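Long-range contacts in CheQ (Campylobacter jejuni subsp. jejuni, PDB 6A51), which controls, together with the regulator CheP, transcription of the core chemotaxis operon cheVAW: residues Y27-E32 and K117-I122; T58-L63 and F85-A90; T95-S100 and I142-C147. All blocks are in the same frame, centred on the assembly; numbering follows the deposited sequence.

Interaction 1 (Y27-E32 and K117-I122)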
loop_
_atom_site.group_PDB
_atom_site.type_symbol
_atom_site.label_atom_id
_atom_site.label_comp_id
_atom_site.label_asym_id
_atom_site.label_seq_id
_atom_site.Cartn_x
_atom_site.Cartn_y
_atom_site.Cartn_z
ATOM N N TYR A 27 2.289 -10.763 3.482
ATOM C CA TYR A 27 2.570 -10.151 4.771
ATOM C C TYR A 27 1.288 -9.928 5.554
ATOM O O TYR A 27 0.203 -9.771 4.987
ATOM C CB TYR A 27 3.280 -8.793 4.629
ATOM C CG TYR A 27 4.702 -8.858 4.124
ATOM C CD1 TYR A 27 4.984 -8.798 2.768
ATOM C CD2 TYR A 27 5.767 -8.957 5.006
ATOM C CE1 TYR A 27 6.291 -8.836 2.301
ATOM C CE2 TYR A 27 7.077 -9.005 4.548
ATOM C CZ TYR A 27 7.336 -8.937 3.196
ATOM O OH TYR A 27 8.647 -8.989 2.747
ATOM N N ILE A 28 1.432 -9.871 6.877
ATOM C CA ILE A 28 0.365 -9.417 7.757
ATOM C C ILE A 28 0.886 -8.248 8.581
ATOM O O ILE A 28 2.091 -8.072 8.781
ATOM C CB ILE A 28 -0.161 -10.527 8.687
ATOM C CG1 ILE A 28 0.953 -10.971 9.632
ATOM C CG2 ILE A 28 -0.691 -11.706 7.879
ATOM C CD1 ILE A 28 0.637 -12.219 10.373
ATOM N N LEU A 29 -0.047 -7.440 9.054
ATOM C CA LEU A 29 0.299 -6.271 9.837
ATOM C C LEU A 29 0.581 -6.692 11.281
ATOM O O LEU A 29 -0.221 -7.394 11.899
ATOM C CB LEU A 29 -0.847 -5.274 9.757
ATOM C CG LEU A 29 -0.720 -3.921 10.423
ATOM C CD1 LEU A 29 0.163 -3.018 9.603
ATOM C CD2 LEU A 29 -2.108 -3.327 10.556
ATOM N N ASN A 30 1.736 -6.286 11.814
ATOM C CA ASN A 30 2.095 -6.707 13.164
ATOM C C ASN A 30 1.124 -6.144 14.191
ATOM O O ASN A 30 0.761 -6.832 15.152
ATOM C CB ASN A 30 3.529 -6.281 13.494
ATOM C CG ASN A 30 3.923 -6.613 14.939
ATOM O OD1 ASN A 30 3.925 -7.780 15.349
ATOM N ND2 ASN A 30 4.261 -5.586 15.710
ATOM N N ALA A 31 0.686 -4.896 13.990
ATOM C CA ALA A 31 -0.261 -4.252 14.898
ATOM C C ALA A 31 -1.509 -5.096 15.108
ATOM O O ALA A 31 -2.082 -5.111 16.204
ATOM C CB ALA A 31 -0.649 -2.874 14.360
ATOM N N GLU A 32 -1.945 -5.804 14.072
ATOM C CA GLU A 32 -3.129 -6.644 14.180
ATOM C C GLU A 32 -2.783 -8.050 14.654
ATOM O O GLU A 32 -3.497 -8.611 15.492
ATOM C CB GLU A 32 -3.866 -6.690 12.830
ATOM C CG GLU A 32 -4.975 -7.731 12.754
ATOM C CD GLU A 32 -5.617 -7.856 11.374
ATOM O OE1 GLU A 32 -6.762 -7.373 11.218
ATOM O OE2 GLU A 32 -4.996 -8.450 10.458
ATOM N N LYS A 117 -9.122 0.862 2.620
ATOM C CA LYS A 117 -9.335 -0.127 3.666
ATOM C C LYS A 117 -8.490 0.230 4.876
ATOM O O LYS A 117 -7.368 0.715 4.714
ATOM C CB LYS A 117 -8.984 -1.502 3.116
ATOM C CG LYS A 117 -8.910 -2.635 4.079
ATOM C CD LYS A 117 -8.396 -3.846 3.296
ATOM C CE LYS A 117 -8.413 -5.110 4.121
ATOM N NZ LYS A 117 -7.652 -6.177 3.434
ATOM N N GLU A 118 -9.014 0.036 6.083
ATOM C CA GLU A 118 -8.262 0.321 7.300
ATOM C C GLU A 118 -8.140 -0.917 8.164
ATOM O O GLU A 118 -9.076 -1.709 8.274
ATOM C CB GLU A 118 -8.881 1.454 8.107
ATOM C CG GLU A 118 -8.636 2.794 7.435
ATOM C CD GLU A 118 -8.875 3.974 8.350
ATOM O OE1 GLU A 118 -9.132 5.084 7.829
ATOM O OE2 GLU A 118 -8.788 3.771 9.580
ATOM N N ILE A 119 -6.956 -1.105 8.735
ATOM C CA ILE A 119 -6.725 -2.136 9.734
ATOM C C ILE A 119 -6.011 -1.462 10.890
ATOM O O ILE A 119 -4.979 -0.807 10.684
ATOM C CB ILE A 119 -5.901 -3.304 9.191
ATOM C CG1 ILE A 119 -6.538 -3.811 7.903
ATOM C CG2 ILE A 119 -5.818 -4.419 10.223
ATOM C CD1 ILE A 119 -5.671 -4.785 7.162
ATOM N N CYS A 120 -6.598 -1.561 12.085
ATOM C CA CYS A 120 -6.045 -0.943 13.287
ATOM C C CYS A 120 -5.718 0.528 13.039
ATOM O O CYS A 120 -4.712 1.054 13.514
ATOM C CB CYS A 120 -4.810 -1.711 13.791
ATOM S SG CYS A 120 -5.116 -3.505 14.177
ATOM N N GLY A 121 -6.570 1.204 12.283
ATOM C CA GLY A 121 -6.296 2.599 11.985
ATOM C C GLY A 121 -5.190 2.855 10.982
ATOM O O GLY A 121 -4.830 4.015 10.767
ATOM N N ILE A 122 -4.632 1.823 10.359
ATOM C CA ILE A 122 -3.701 2.013 9.251
ATOM C C ILE A 122 -4.489 1.958 7.942
ATOM O O ILE A 122 -5.238 1.000 7.703
ATOM C CB ILE A 122 -2.592 0.946 9.281
ATOM C CG1 ILE A 122 -1.975 0.849 10.678
ATOM C CG2 ILE A 122 -1.516 1.283 8.285
ATOM C CD1 ILE A 122 -1.389 2.157 11.154
#

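Interaction 2 (T58-L63 and F85-A90)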
loop_
_atom_site.group_PDB
_atom_site.type_symbol
_atom_site.label_atom_id
_atom_site.label_comp_id
_atom_site.label_asym_id
_atom_site.label_seq_id
_atom_site.Cartn_x
_atom_site.Cartn_y
_atom_site.Cartn_z
ATOM N N THR A 58 7.876 5.008 6.609
ATOM C CA THR A 58 7.188 4.716 7.858
ATOM C C THR A 58 7.835 3.544 8.573
ATOM O O THR A 58 8.557 2.743 7.978
ATOM C CB THR A 58 5.721 4.376 7.614
ATOM O OG1 THR A 58 5.653 3.237 6.738
ATOM C CG2 THR A 58 4.998 5.573 6.992
ATOM N N ARG A 59 7.529 3.422 9.860
ATOM C CA ARG A 59 8.056 2.340 10.678
ATOM C C ARG A 59 6.992 1.306 11.025
ATOM O O ARG A 59 7.204 0.481 11.923
ATOM C CB ARG A 59 8.679 2.903 11.953
ATOM C CG ARG A 59 9.925 3.735 11.710
ATOM C CD ARG A 59 11.122 2.861 11.552
ATOM N NE ARG A 59 12.256 3.540 10.931
ATOM C CZ ARG A 59 13.459 2.989 10.790
ATOM N NH1 ARG A 59 13.677 1.759 11.245
ATOM N NH2 ARG A 59 14.441 3.661 10.202
ATOM N N ILE A 60 5.851 1.331 10.340
ATOM C CA ILE A 60 4.854 0.290 10.523
ATOM C C ILE A 60 5.445 -1.047 10.094
ATOM O O ILE A 60 6.005 -1.185 8.997
ATOM C CB ILE A 60 3.582 0.646 9.739
ATOM C CG1 ILE A 60 2.831 1.759 10.465
ATOM C CG2 ILE A 60 2.693 -0.574 9.539
ATOM C CD1 ILE A 60 2.381 2.825 9.553
ATOM N N ILE A 61 5.312 -2.044 10.953
ATOM C CA ILE A 61 5.984 -3.321 10.778
ATOM C C ILE A 61 5.028 -4.304 10.137
ATOM O O ILE A 61 3.887 -4.435 10.582
ATOM C CB ILE A 61 6.500 -3.860 12.119
ATOM C CG1 ILE A 61 7.521 -2.885 12.696
ATOM C CG2 ILE A 61 7.116 -5.228 11.921
ATOM C CD1 ILE A 61 8.639 -2.578 11.732
ATOM N N PHE A 62 5.497 -5.004 9.102
ATOM C CA PHE A 62 4.778 -6.122 8.513
ATOM C C PHE A 62 5.600 -7.395 8.694
ATOM O O PHE A 62 6.825 -7.381 8.544
ATOM C CB PHE A 62 4.493 -5.871 7.026
ATOM C CG PHE A 62 3.615 -4.674 6.774
ATOM C CD1 PHE A 62 4.160 -3.403 6.689
ATOM C CD2 PHE A 62 2.242 -4.819 6.646
ATOM C CE1 PHE A 62 3.358 -2.299 6.478
ATOM C CE2 PHE A 62 1.427 -3.717 6.435
ATOM C CZ PHE A 62 1.985 -2.455 6.351
ATOM N N LEU A 63 4.924 -8.495 9.014
ATOM C CA LEU A 63 5.565 -9.787 9.211
ATOM C C LEU A 63 5.312 -10.663 7.998
ATOM O O LEU A 63 4.177 -10.764 7.523
ATOM C CB LEU A 63 5.042 -10.476 10.470
ATOM C CG LEU A 63 5.198 -9.628 11.738
ATOM C CD1 LEU A 63 4.442 -10.215 12.928
ATOM C CD2 LEU A 63 6.667 -9.462 12.040
ATOM N N PHE A 85 -2.522 -4.880 -1.785
ATOM C CA PHE A 85 -2.544 -3.623 -1.059
ATOM C C PHE A 85 -1.143 -3.105 -0.808
ATOM O O PHE A 85 -0.158 -3.851 -0.808
ATOM C CB PHE A 85 -3.295 -3.760 0.260
ATOM C CG PHE A 85 -4.784 -3.747 0.092
ATOM C CD1 PHE A 85 -5.466 -4.922 -0.224
ATOM C CD2 PHE A 85 -5.505 -2.555 0.209
ATOM C CE1 PHE A 85 -6.847 -4.918 -0.390
ATOM C CE2 PHE A 85 -6.895 -2.541 0.044
ATOM C CZ PHE A 85 -7.567 -3.729 -0.252
ATOM N N VAL A 86 -1.070 -1.790 -0.622
ATOM C CA VAL A 86 0.116 -1.112 -0.124
ATOM C C VAL A 86 -0.358 -0.096 0.905
ATOM O O VAL A 86 -1.529 0.291 0.933
ATOM C CB VAL A 86 0.915 -0.407 -1.241
ATOM C CG1 VAL A 86 1.176 -1.349 -2.397
ATOM C CG2 VAL A 86 0.175 0.832 -1.712
ATOM N N LEU A 87 0.554 0.313 1.779
ATOM C CA LEU A 87 0.246 1.398 2.700
ATOM C C LEU A 87 -0.165 2.639 1.914
ATOM O O LEU A 87 0.421 2.954 0.873
ATOM C CB LEU A 87 1.468 1.702 3.557
ATOM C CG LEU A 87 1.323 1.812 5.059
ATOM C CD1 LEU A 87 0.419 0.720 5.558
ATOM C CD2 LEU A 87 2.704 1.653 5.630
ATOM N N ALA A 88 -1.191 3.341 2.399
ATOM C CA ALA A 88 -1.671 4.518 1.674
ATOM C C ALA A 88 -0.599 5.595 1.585
ATOM O O ALA A 88 -0.427 6.214 0.528
ATOM C CB ALA A 88 -2.928 5.072 2.338
ATOM N N SER A 89 0.119 5.846 2.692
ATOM C CA SER A 89 1.250 6.779 2.666
ATOM C C SER A 89 2.283 6.396 1.607
ATOM O O SER A 89 2.877 7.270 0.964
ATOM C CB SER A 89 1.924 6.825 4.034
ATOM O OG SER A 89 2.207 5.500 4.473
ATOM N N ALA A 90 2.526 5.094 1.425
ATOM C CA ALA A 90 3.458 4.653 0.392
ATOM C C ALA A 90 2.894 4.915 -0.995
ATOM O O ALA A 90 3.625 5.340 -1.901
ATOM C CB ALA A 90 3.781 3.164 0.556
#

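Interaction 3 (T95-S100 and I142-C147)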
loop_
_atom_site.group_PDB
_atom_site.type_symbol
_atom_site.label_atom_id
_atom_site.label_comp_id
_atom_site.label_asym_id
_atom_site.label_seq_id
_atom_site.Cartn_x
_atom_site.Cartn_y
_atom_site.Cartn_z
ATOM N N THR A 95 3.295 7.690 -5.953
ATOM C CA THR A 95 2.632 8.339 -7.071
ATOM C C THR A 95 2.764 9.847 -7.048
ATOM O O THR A 95 2.366 10.496 -8.017
ATOM C CB THR A 95 1.130 8.016 -7.097
ATOM O OG1 THR A 95 0.507 8.579 -5.933
ATOM C CG2 THR A 95 0.878 6.530 -7.139
ATOM N N GLY A 96 3.255 10.425 -5.957
ATOM C CA GLY A 96 3.198 11.864 -5.833
ATOM C C GLY A 96 1.825 12.435 -5.567
ATOM O O GLY A 96 1.668 13.655 -5.552
ATOM N N LEU A 97 0.811 11.601 -5.382
ATOM C CA LEU A 97 -0.513 12.110 -5.053
ATOM C C LEU A 97 -0.490 12.735 -3.664
ATOM O O LEU A 97 0.176 12.228 -2.758
ATOM C CB LEU A 97 -1.531 10.971 -5.113
ATOM C CG LEU A 97 -2.987 11.268 -4.786
ATOM C CD1 LEU A 97 -3.620 11.991 -5.955
ATOM C CD2 LEU A 97 -3.722 9.976 -4.491
ATOM N N ALA A 98 -1.218 13.837 -3.492
ATOM C CA ALA A 98 -1.267 14.506 -2.186
ATOM C C ALA A 98 -2.125 13.705 -1.215
ATOM O O ALA A 98 -3.243 13.311 -1.570
ATOM C CB ALA A 98 -1.830 15.906 -2.333
ATOM N N PRO A 99 -1.655 13.453 0.009
ATOM C CA PRO A 99 -2.410 12.567 0.924
ATOM C C PRO A 99 -3.832 13.021 1.203
ATOM O O PRO A 99 -4.669 12.186 1.589
ATOM C CB PRO A 99 -1.560 12.569 2.205
ATOM C CG PRO A 99 -0.165 12.843 1.721
ATOM C CD PRO A 99 -0.307 13.772 0.517
ATOM N N SER A 100 -4.133 14.308 1.017
ATOM C CA SER A 100 -5.501 14.802 1.185
ATOM C C SER A 100 -6.499 14.034 0.327
ATOM O O SER A 100 -7.625 13.765 0.765
ATOM C CB SER A 100 -5.574 16.295 0.853
ATOM O OG SER A 100 -4.935 16.596 -0.373
ATOM N N ILE A 142 4.339 4.626 -11.825
ATOM C CA ILE A 142 3.316 5.574 -12.248
ATOM C C ILE A 142 3.424 6.825 -11.391
ATOM O O ILE A 142 3.838 6.773 -10.234
ATOM C CB ILE A 142 1.902 4.955 -12.157
ATOM C CG1 ILE A 142 1.586 4.563 -10.717
ATOM C CG2 ILE A 142 1.815 3.704 -13.024
ATOM C CD1 ILE A 142 0.211 3.957 -10.523
ATOM N N TYR A 143 3.062 7.965 -11.966
ATOM C CA TYR A 143 2.804 9.171 -11.201
ATOM C C TYR A 143 1.416 9.688 -11.545
ATOM O O TYR A 143 0.890 9.429 -12.634
ATOM C CB TYR A 143 3.829 10.277 -11.467
ATOM C CG TYR A 143 3.875 10.830 -12.890
ATOM C CD1 TYR A 143 4.708 10.261 -13.850
ATOM C CD2 TYR A 143 3.125 11.941 -13.256
ATOM C CE1 TYR A 143 4.788 10.773 -15.130
ATOM C CE2 TYR A 143 3.192 12.460 -14.543
ATOM C CZ TYR A 143 4.020 11.870 -15.471
ATOM O OH TYR A 143 4.098 12.378 -16.743
ATOM N N ILE A 144 0.838 10.425 -10.595
ATOM C CA ILE A 144 -0.488 11.015 -10.720
ATOM C C ILE A 144 -0.327 12.513 -10.546
ATOM O O ILE A 144 0.293 12.968 -9.584
ATOM C CB ILE A 144 -1.478 10.457 -9.679
ATOM C CG1 ILE A 144 -1.583 8.942 -9.778
ATOM C CG2 ILE A 144 -2.866 11.076 -9.865
ATOM C CD1 ILE A 144 -2.391 8.317 -8.646
ATOM N N GLU A 145 -0.923 13.277 -11.446
ATOM C CA GLU A 145 -0.605 14.688 -11.502
ATOM C C GLU A 145 -1.775 15.403 -12.146
ATOM O O GLU A 145 -2.453 14.841 -13.004
ATOM C CB GLU A 145 0.664 14.908 -12.321
ATOM C CG GLU A 145 1.585 15.973 -11.866
ATOM C CD GLU A 145 2.796 16.049 -12.781
ATOM O OE1 GLU A 145 2.582 16.229 -14.007
ATOM O OE2 GLU A 145 3.946 15.898 -12.286
ATOM N N LYS A 146 -2.002 16.641 -11.727
ATOM C CA LYS A 146 -2.881 17.517 -12.478
ATOM C C LYS A 146 -2.366 17.627 -13.904
ATOM O O LYS A 146 -1.191 17.921 -14.132
ATOM C CB LYS A 146 -2.945 18.898 -11.821
ATOM C CG LYS A 146 -3.567 18.911 -10.429
ATOM C CD LYS A 146 -5.088 18.945 -10.540
ATOM C CE LYS A 146 -5.763 18.998 -9.176
ATOM N NZ LYS A 146 -7.250 18.881 -9.267
ATOM N N CYS A 147 -3.248 17.359 -14.867
ATOM C CA CYS A 147 -2.878 17.482 -16.273
ATOM C C CYS A 147 -2.339 18.871 -16.582
ATOM O O CYS A 147 -1.419 19.025 -17.395
ATOM C CB CYS A 147 -4.094 17.156 -17.145
ATOM S SG CYS A 147 -4.901 15.555 -16.715
HETATM O O HOH W 1 0.059 15.201 -7.619
#

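Interaction 1 (Y27-E32 and K117-I122)
Ile119 O, the carbonyl that Leu29 approaches with its CD2 methyl, accepts from Ile122 N of the same turn at 2.7 Å; between the two segments themselves the contact is packing alone. Leu29 CD2 stands 3.8 Å from the same Ile119 O and also meets Ile119 CG2, so the leucine borders both the backbone and the side chain of this residue. Leu29 CG is anti to its backbone N (chi1 -176°), which sends it toward the turn. The side chain slides past that of Ile119 in the opposite direction. Its CD2 also meets Ile122 CG1, at 4.2 Å. The Ile122 N to Ile119 O bond closes a type I' turn from Ile119 to Ile122; its return bond, Ile119 N to Ile122 O at 2.9 Å, marks a two-residue beta-hairpin between strands 116-119 and 122-126. Positive phi at Cys120 (50°) and Gly121 (74°) gives the two turn positions of that hairpin.

Segment 27-32 brings a strand-to-helix junction against it: Leu29 is the N-cap residue, and Ala31 and Glu32 belong to the first turn of helix 30-37. Ile119 CG2 lies between two different neighbours, Leu29 CD2 at 3.9 Å and Glu32 OE1 at 3.3 Å, the second a polar-apolar approach and not a bond. The carboxylate has a polar partner beyond the two segments: Glu32 OE2 accepts from Ser80 N, and the side chain slants across that of Ile119. Cys120 SG, at the turn, rests on the helix start, 3.7 Å from Glu32 CB and similarly close to Glu32 CA. Beside it the two beta carbons of Ala31 and Cys120 come within 4.4 Å of each other. Phe124 of strand 122-126 touches both Leu29 and Ile119.

Interaction 2 (T58-L63 and F85-A90)
The Phe62 ring meets Leu87 at its edge: Leu87 CD1 lies in the ring plane, 3.6 Å from Phe62 CZ. The other methyl, Leu87 CD2, approaches the neighbouring rim atom Phe62 CE1 at 4.1 Å, so the fork of the leucine addresses the CE1-CZ side of the ring and not a face. With chi1 at -62°, Phe62 CG lies anti to its own carbonyl carbon and on the side of CB that is nearer Leu87. Tyr27 and Leu29 of strand 27-29 touch the phenylalanine as well.

The packing joins two separate sheets. Phe62 belongs to strand 62-64 of the mixed sheet, whereas Leu87 ends strand 85-87 of the three-stranded antiparallel sheet and is the N-cap residue of helix 88-95. The backbones remain well apart: even the closest CA atoms, those of Thr58 and Ser89, are separated by 8.2 Å, a gap that is bridged by side chains and is too wide for backbone pairing. Leu87 CD2 is shared further: Ile60 CD1 reaches it at 4.1 Å and Thr58 OG1 at 3.5 Å, each side chain crossing the leucine at a slant. Thr58 OG1 takes the position between backbone N and carbonyl carbon (chi1 59°), while the other branch, Thr58 CG2, turns to the helix start and comes within 3.8 Å of Ser89 OG. Tyr55 and Phe124 add to the surroundings of Leu87.

Interaction 3 (T95-S100 and I142-C147)
A single backbone hydrogen bond, Ile144 N to Thr95 O at 3.0 Å, ties the end of helix 88-95 to strand 142-146; it is nearly straight (168° at the hydrogen) and lies in the carbonyl plane with a C=O...N angle of 146°. The same Thr95 O receives a CA-H...O contact from Tyr143, whose CA is 3.5 Å away. Gly96 leaves the helical backbone with positive phi, and the exit is fastened by an ST turn in which Leu97 N donates to Thr95 OG1 at 3.1 Å. Thr95 OG1 stands between its backbone N and carbonyl carbon (chi1 65°) and also bonds to Phe91 O, one turn back in the helix, so the hydroxyl links the last turn to the departing loop.

Thr95 and Ile144 lie side by side and point the same way, with Ile144 CD1 3.9 Å from Thr95 CB. The Thr95 methyl, CG2, is 4.1 Å from Ile142 CG1 and 4.0 Å from Ile144 CD1, which places it against two isoleucines of the strand. Further along the loop Leu97 crosses Ile144 obliquely, CD1 to CG2, and both rest on Phe91 and on Met165 of the neighbouring strand 165-169. Strand 142-146 is an outer member of its antiparallel sheet, and the disulfide from Cys147 to Cys166 fastens it covalently near its end to that neighbour. Where the two backbones diverge, a water molecule donates to both Gly96 O and Ile144 O, 3.0 Å from each.

Interactions 1 and 2 are neighbours, with centres 9 Å apart, and interaction 2 is nested within the chain loop that interaction 1 closes. Both join the mixed sheet to the antiparallel sheet of strands 85-87, 122-126 and 116-119: strands 27-29 and 62-64 pair side by side, Ile28 O and Leu63 N lying 2.9 Å apart, while between the neighbouring strands 85-87 and 122-126 Ile122 CG2 packs 3.4 Å from Leu87 CD1. Interaction 3 belongs to the sheet with the disulfide, its centre 18 Å from that of interaction 2 and 24 Å from that of interaction 1, and touches neither. Helix 88-95 connects the regions, starting at interaction 2 and ending at interaction 3.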